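Putative GH105 family protein (Salmonella enterica subsp. enterica serovar Paratyphi A, PDB 3QWT) is of unknown function but probably removes unsaturated uronic acid residues from oligosaccharides, as GH105 enzymes do, using an alpha/alpha toroid fold. Local coordinates at residues E123-N127 with P128-P132; N254-R257 with R258-Q262. All coordinates share one frame; numbering follows the deposited sequence.

Contact 1 (E123-N127 with P128-P132); sequences EETRN and PAYLP
N127 lies across one face of the Y130 ring, the two side chains crossing at about a right angle. N127 CB sits over the ring in a CH-pi contact, 4.1 Å from the Y130 centroid and 28° off its normal. Further out, N127 ND2 rides above the same ring but displaced toward its rim, 3.8 Å from Y130 CZ, with the amide plane inclined 40° to the ring. The first torsion of N127 (chi1 -168°) lays the amide beside its own carbonyl carbon, toward the start of the next helix. There N127 OD1 accepts from A129 N at 3.0 Å, the donor well above the amide carbonyl plane, which makes an Asx turn. This is the link between helix 114-125 and helix 131-143, consecutive helices of the alpha/alpha toroid; R126, with positive phi, is the first residue beyond helix 114-125. An ST turn directly precedes the Asx turn: T125 OG1 accepts from N127 N at 3.2 Å and is also hydrogen-bonded to R121 O. Across the junction the N127 carbonyl takes a bond from Y130 N, 3.0 Å from N127 O. Y130 also packs on L118 and Y122, while P128 and A129 meet Q81 and T83 of a second subunit.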
loop_
_atom_site.group_PDB
_atom_site.type_symbol
_atom_site.label_atom_id
_atom_site.label_comp_id
_atom_site.label_asym_id
_atom_site.label_seq_id
_atom_site.Cartn_x
_atom_site.Cartn_y
_atom_site.Cartn_z
ATOM N N GLU A 123 -6.286 -1.388 -27.775
ATOM C CA GLU A 123 -6.771 -1.830 -26.472
ATOM C C GLU A 123 -7.522 -3.175 -26.572
ATOM O O GLU A 123 -7.276 -4.077 -25.771
ATOM C CB GLU A 123 -7.676 -0.766 -25.861
ATOM C CG GLU A 123 -8.221 -1.127 -24.493
ATOM C CD GLU A 123 -8.936 0.038 -23.825
ATOM O OE1 GLU A 123 -8.769 0.227 -22.603
ATOM O OE2 GLU A 123 -9.667 0.770 -24.524
ATOM N N GLU A 124 -8.414 -3.312 -27.563
ATOM C CA GLU A 124 -9.172 -4.552 -27.755
ATOM C C GLU A 124 -8.350 -5.711 -28.313
ATOM O O GLU A 124 -8.511 -6.836 -27.868
ATOM C CB GLU A 124 -10.373 -4.351 -28.678
ATOM C CG GLU A 124 -11.173 -3.088 -28.452
ATOM C CD GLU A 124 -12.227 -2.888 -29.530
ATOM O OE1 GLU A 124 -12.146 -1.868 -30.259
ATOM O OE2 GLU A 124 -13.118 -3.769 -29.652
ATOM N N THR A 125 -7.487 -5.438 -29.287
ATOM C CA THR A 125 -6.807 -6.505 -30.030
ATOM C C THR A 125 -5.352 -6.733 -29.625
ATOM O O THR A 125 -4.816 -7.814 -29.846
ATOM C CB THR A 125 -6.820 -6.246 -31.557
ATOM O OG1 THR A 125 -5.897 -5.194 -31.865
ATOM C CG2 THR A 125 -8.222 -5.871 -32.046
ATOM N N ARG A 126 -4.700 -5.715 -29.068
ATOM C CA ARG A 126 -3.284 -5.838 -28.701
ATOM C C ARG A 126 -2.387 -6.160 -29.900
ATOM O O ARG A 126 -1.304 -6.702 -29.742
ATOM C CB ARG A 126 -3.095 -6.901 -27.608
ATOM C CG ARG A 126 -3.826 -6.583 -26.313
ATOM C CD ARG A 126 -3.165 -5.392 -25.610
ATOM N NE ARG A 126 -4.099 -4.641 -24.770
ATOM C CZ ARG A 126 -3.746 -3.623 -23.989
ATOM N NH1 ARG A 126 -2.478 -3.237 -23.936
ATOM N NH2 ARG A 126 -4.657 -3.002 -23.252
ATOM N N ASN A 127 -2.858 -5.846 -31.096
ATOM C CA ASN A 127 -2.034 -5.939 -32.289
ATOM C C ASN A 127 -0.691 -5.217 -32.142
ATOM O O ASN A 127 -0.643 -4.001 -32.071
ATOM C CB ASN A 127 -2.800 -5.372 -33.490
ATOM C CG ASN A 127 -2.128 -5.684 -34.816
ATOM O OD1 ASN A 127 -0.939 -6.041 -34.869
ATOM N ND2 ASN A 127 -2.888 -5.542 -35.904
ATOM N N PRO A 128 0.412 -5.972 -32.134
ATOM C CA PRO A 128 1.704 -5.349 -31.863
ATOM C C PRO A 128 2.072 -4.339 -32.934
ATOM O O PRO A 128 2.814 -3.388 -32.665
ATOM C CB PRO A 128 2.691 -6.527 -31.904
ATOM C CG PRO A 128 1.856 -7.764 -31.875
ATOM C CD PRO A 128 0.532 -7.401 -32.456
ATOM N N ALA A 129 1.575 -4.558 -34.144
ATOM C CA ALA A 129 1.943 -3.710 -35.271
ATOM C C ALA A 129 1.466 -2.284 -35.031
ATOM O O ALA A 129 2.031 -1.331 -35.580
ATOM C CB ALA A 129 1.367 -4.275 -36.586
ATOM N N TYR A 130 0.437 -2.137 -34.196
ATOM C CA TYR A 130 -0.069 -0.802 -33.856
ATOM C C TYR A 130 0.799 -0.033 -32.861
ATOM O O TYR A 130 0.783 1.203 -32.866
ATOM C CB TYR A 130 -1.495 -0.861 -33.301
ATOM C CG TYR A 130 -2.559 -1.302 -34.287
ATOM C CD1 TYR A 130 -2.381 -1.192 -35.666
ATOM C CD2 TYR A 130 -3.751 -1.824 -33.825
ATOM C CE1 TYR A 130 -3.385 -1.603 -36.554
ATOM C CE2 TYR A 130 -4.741 -2.228 -34.675
ATOM C CZ TYR A 130 -4.566 -2.128 -36.030
ATOM O OH TYR A 130 -5.607 -2.561 -36.813
ATOM N N LEU A 131 1.540 -0.734 -32.003
ATOM C CA LEU A 131 2.173 -0.048 -30.859
ATOM C C LEU A 131 3.209 1.044 -31.215
ATOM O O LEU A 131 3.212 2.113 -30.596
ATOM C CB LEU A 131 2.753 -1.045 -29.857
ATOM C CG LEU A 131 3.444 -0.441 -28.630
ATOM C CD1 LEU A 131 2.465 0.410 -27.807
ATOM C CD2 LEU A 131 4.076 -1.555 -27.770
ATOM N N PRO A 132 4.082 0.787 -32.216
ATOM C CA PRO A 132 5.019 1.847 -32.630
ATOM C C PRO A 132 4.302 3.072 -33.207
ATOM O O PRO A 132 4.797 4.178 -33.023
ATOM C CB PRO A 132 5.884 1.185 -33.714
ATOM C CG PRO A 132 5.565 -0.301 -33.641
ATOM C CD PRO A 132 4.189 -0.421 -33.054
#

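Contact 2 (N254-R257 with R258-Q262)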
loop_
_atom_site.group_PDB
_atom_site.type_symbol
_atom_site.label_atom_id
_atom_site.label_comp_id
_atom_site.label_asym_id
_atom_site.label_seq_id
_atom_site.Cartn_x
_atom_site.Cartn_y
_atom_site.Cartn_z
ATOM N N ASN A 254 -13.062 16.111 -6.713
ATOM C CA ASN A 254 -11.725 16.477 -7.199
ATOM C C ASN A 254 -11.750 17.860 -7.874
ATOM O O ASN A 254 -12.645 18.162 -8.661
ATOM C CB ASN A 254 -11.172 15.386 -8.127
ATOM C CG ASN A 254 -9.883 15.784 -8.795
ATOM O OD1 ASN A 254 -9.879 16.549 -9.756
ATOM N ND2 ASN A 254 -8.779 15.242 -8.314
ATOM N N ALA A 255 -10.789 18.713 -7.539
ATOM C CA ALA A 255 -10.859 20.105 -7.967
ATOM C C ALA A 255 -10.847 20.203 -9.494
ATOM O O ALA A 255 -11.590 20.977 -10.089
ATOM C CB ALA A 255 -9.740 20.903 -7.356
ATOM N N VAL A 256 -10.004 19.396 -10.124
ATOM C CA VAL A 256 -9.983 19.340 -11.561
ATOM C C VAL A 256 -11.265 18.810 -12.179
ATOM O O VAL A 256 -11.738 19.367 -13.146
ATOM C CB VAL A 256 -8.797 18.522 -12.070
ATOM C CG1 VAL A 256 -8.986 18.215 -13.555
ATOM C CG2 VAL A 256 -7.552 19.312 -11.860
ATOM N N ARG A 257 -11.816 17.721 -11.652
ATOM C CA ARG A 257 -13.101 17.256 -12.157
ATOM C C ARG A 257 -14.118 18.378 -12.029
ATOM O O ARG A 257 -14.772 18.734 -13.005
ATOM C CB ARG A 257 -13.599 16.029 -11.398
ATOM C CG ARG A 257 -14.880 15.402 -11.964
ATOM C CD ARG A 257 -15.393 14.353 -11.005
ATOM N NE ARG A 257 -16.559 13.602 -11.466
ATOM C CZ ARG A 257 -17.798 14.081 -11.515
ATOM N NH1 ARG A 257 -18.047 15.339 -11.168
ATOM N NH2 ARG A 257 -18.789 13.298 -11.923
ATOM N N ARG A 258 -14.228 18.949 -10.831
ATOM C CA ARG A 258 -15.222 20.004 -10.594
ATOM C C ARG A 258 -14.973 21.170 -11.519
ATOM O O ARG A 258 -15.916 21.792 -11.991
ATOM C CB ARG A 258 -15.200 20.507 -9.145
ATOM C CG ARG A 258 -15.935 19.626 -8.142
ATOM C CD ARG A 258 -15.869 20.224 -6.727
ATOM N NE ARG A 258 -16.542 21.524 -6.646
ATOM C CZ ARG A 258 -16.294 22.441 -5.713
ATOM N NH1 ARG A 258 -15.372 22.217 -4.784
ATOM N NH2 ARG A 258 -16.962 23.587 -5.712
ATOM N N TYR A 259 -13.703 21.478 -11.777
ATOM C CA TYR A 259 -13.421 22.644 -12.603
ATOM C C TYR A 259 -13.869 22.392 -14.043
ATOM O O TYR A 259 -14.389 23.290 -14.709
ATOM C CB TYR A 259 -11.951 23.065 -12.538
ATOM C CG TYR A 259 -11.659 24.297 -13.373
ATOM C CD1 TYR A 259 -12.089 25.553 -12.968
ATOM C CD2 TYR A 259 -10.978 24.197 -14.575
ATOM C CE1 TYR A 259 -11.826 26.670 -13.719
ATOM C CE2 TYR A 259 -10.706 25.308 -15.338
ATOM C CZ TYR A 259 -11.141 26.549 -14.909
ATOM O OH TYR A 259 -10.881 27.665 -15.668
ATOM N N LEU A 260 -13.708 21.161 -14.512
ATOM C CA LEU A 260 -14.118 20.834 -15.882
ATOM C C LEU A 260 -15.633 20.760 -16.025
ATOM O O LEU A 260 -16.194 21.204 -17.022
ATOM C CB LEU A 260 -13.481 19.526 -16.360
ATOM C CG LEU A 260 -11.958 19.562 -16.509
ATOM C CD1 LEU A 260 -11.427 18.221 -17.011
ATOM C CD2 LEU A 260 -11.547 20.714 -17.430
ATOM N N VAL A 261 -16.286 20.184 -15.027
ATOM C CA VAL A 261 -17.729 20.154 -14.997
ATOM C C VAL A 261 -18.266 21.586 -15.045
ATOM O O VAL A 261 -19.257 21.850 -15.708
ATOM C CB VAL A 261 -18.240 19.437 -13.741
ATOM C CG1 VAL A 261 -19.754 19.668 -13.544
ATOM C CG2 VAL A 261 -17.896 17.938 -13.807
ATOM N N GLN A 262 -17.592 22.504 -14.358
ATOM C CA GLN A 262 -17.994 23.906 -14.339
ATOM C C GLN A 262 -17.892 24.566 -15.705
ATOM O O GLN A 262 -18.810 25.275 -16.127
ATOM C CB GLN A 262 -17.153 24.698 -13.338
ATOM C CG GLN A 262 -17.520 26.182 -13.278
ATOM C CD GLN A 262 -16.728 27.042 -14.272
ATOM O OE1 GLN A 262 -17.149 28.142 -14.619
ATOM N NE2 GLN A 262 -15.575 26.555 -14.707
#
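N254 O accepts from R258 N at 2.8 Å, nearly along the C=O axis; of the two bonds of this length here, the other being Y259 N to A255 O, it is the straighter (176° against 140° at the hydrogen). The same asparagine uses its side chain to cap the helix that starts after it: N254 OD1 accepts from R257 N at 3.0 Å, on a lone pair and in the carbonyl plane. N254 is therefore the N-cap of helix 255-272, with its side chain serving a first-turn amide and its main chain opening the i to i+4 ladder. That ladder continues through A255 O, V256 O and R257 O, which accept from Y259 N, L260 N and V261 N.

Side chains one turn apart meet on two neighbouring flanks. V256 CG1 touches L260 CD1 at 4.2 Å, an apolar pair; L260 goes on to F198 and to F244 and L245, joining helix 255-272 to helices 188-205 and 231-248. On the next flank, chi1 near 180° (-174°) sends the R257 chain away from the backbone N; it runs extended to NE, then turns at chi4 so that NH1 comes within 3.7 Å of V261 CG2. The methyl reaches the guanidinium obliquely, and R257 also packs on L250, E252 and Y312.

R258 sends its guanidinium to another copy of the protein, where NH1 forms a salt bridge with E193 of a third subunit and the group makes a cation-pi contact with Y196 of that subunit. E192 of the same subunit accepts from the first-turn A255 N, where the helix dipole would probably favour its negative charge, while the charge of E193 is balanced by R258.

How the contacts relate
Both contacts are local and lie at helix ends, but contact 1 spans the turn between helices 114-125 and 131-143, whereas contact 2 stays within the opening turns of helix 255-272. Contact 1 is a surface contact with no buried residue among those that touch; in contact 2 half of the touching residues are buried. Their centres are 32 Å apart and their nearest atoms about 19 Å. An asparagine side chain accepts a backbone N-H in each: at 123-132 the amide also rests on an aromatic ring, at 254-262 it caps a regular helix. Different subunits border them, the second through packing contacts, the third through packing together with a salt bridge, hydrogen bonds and a cation-pi contact.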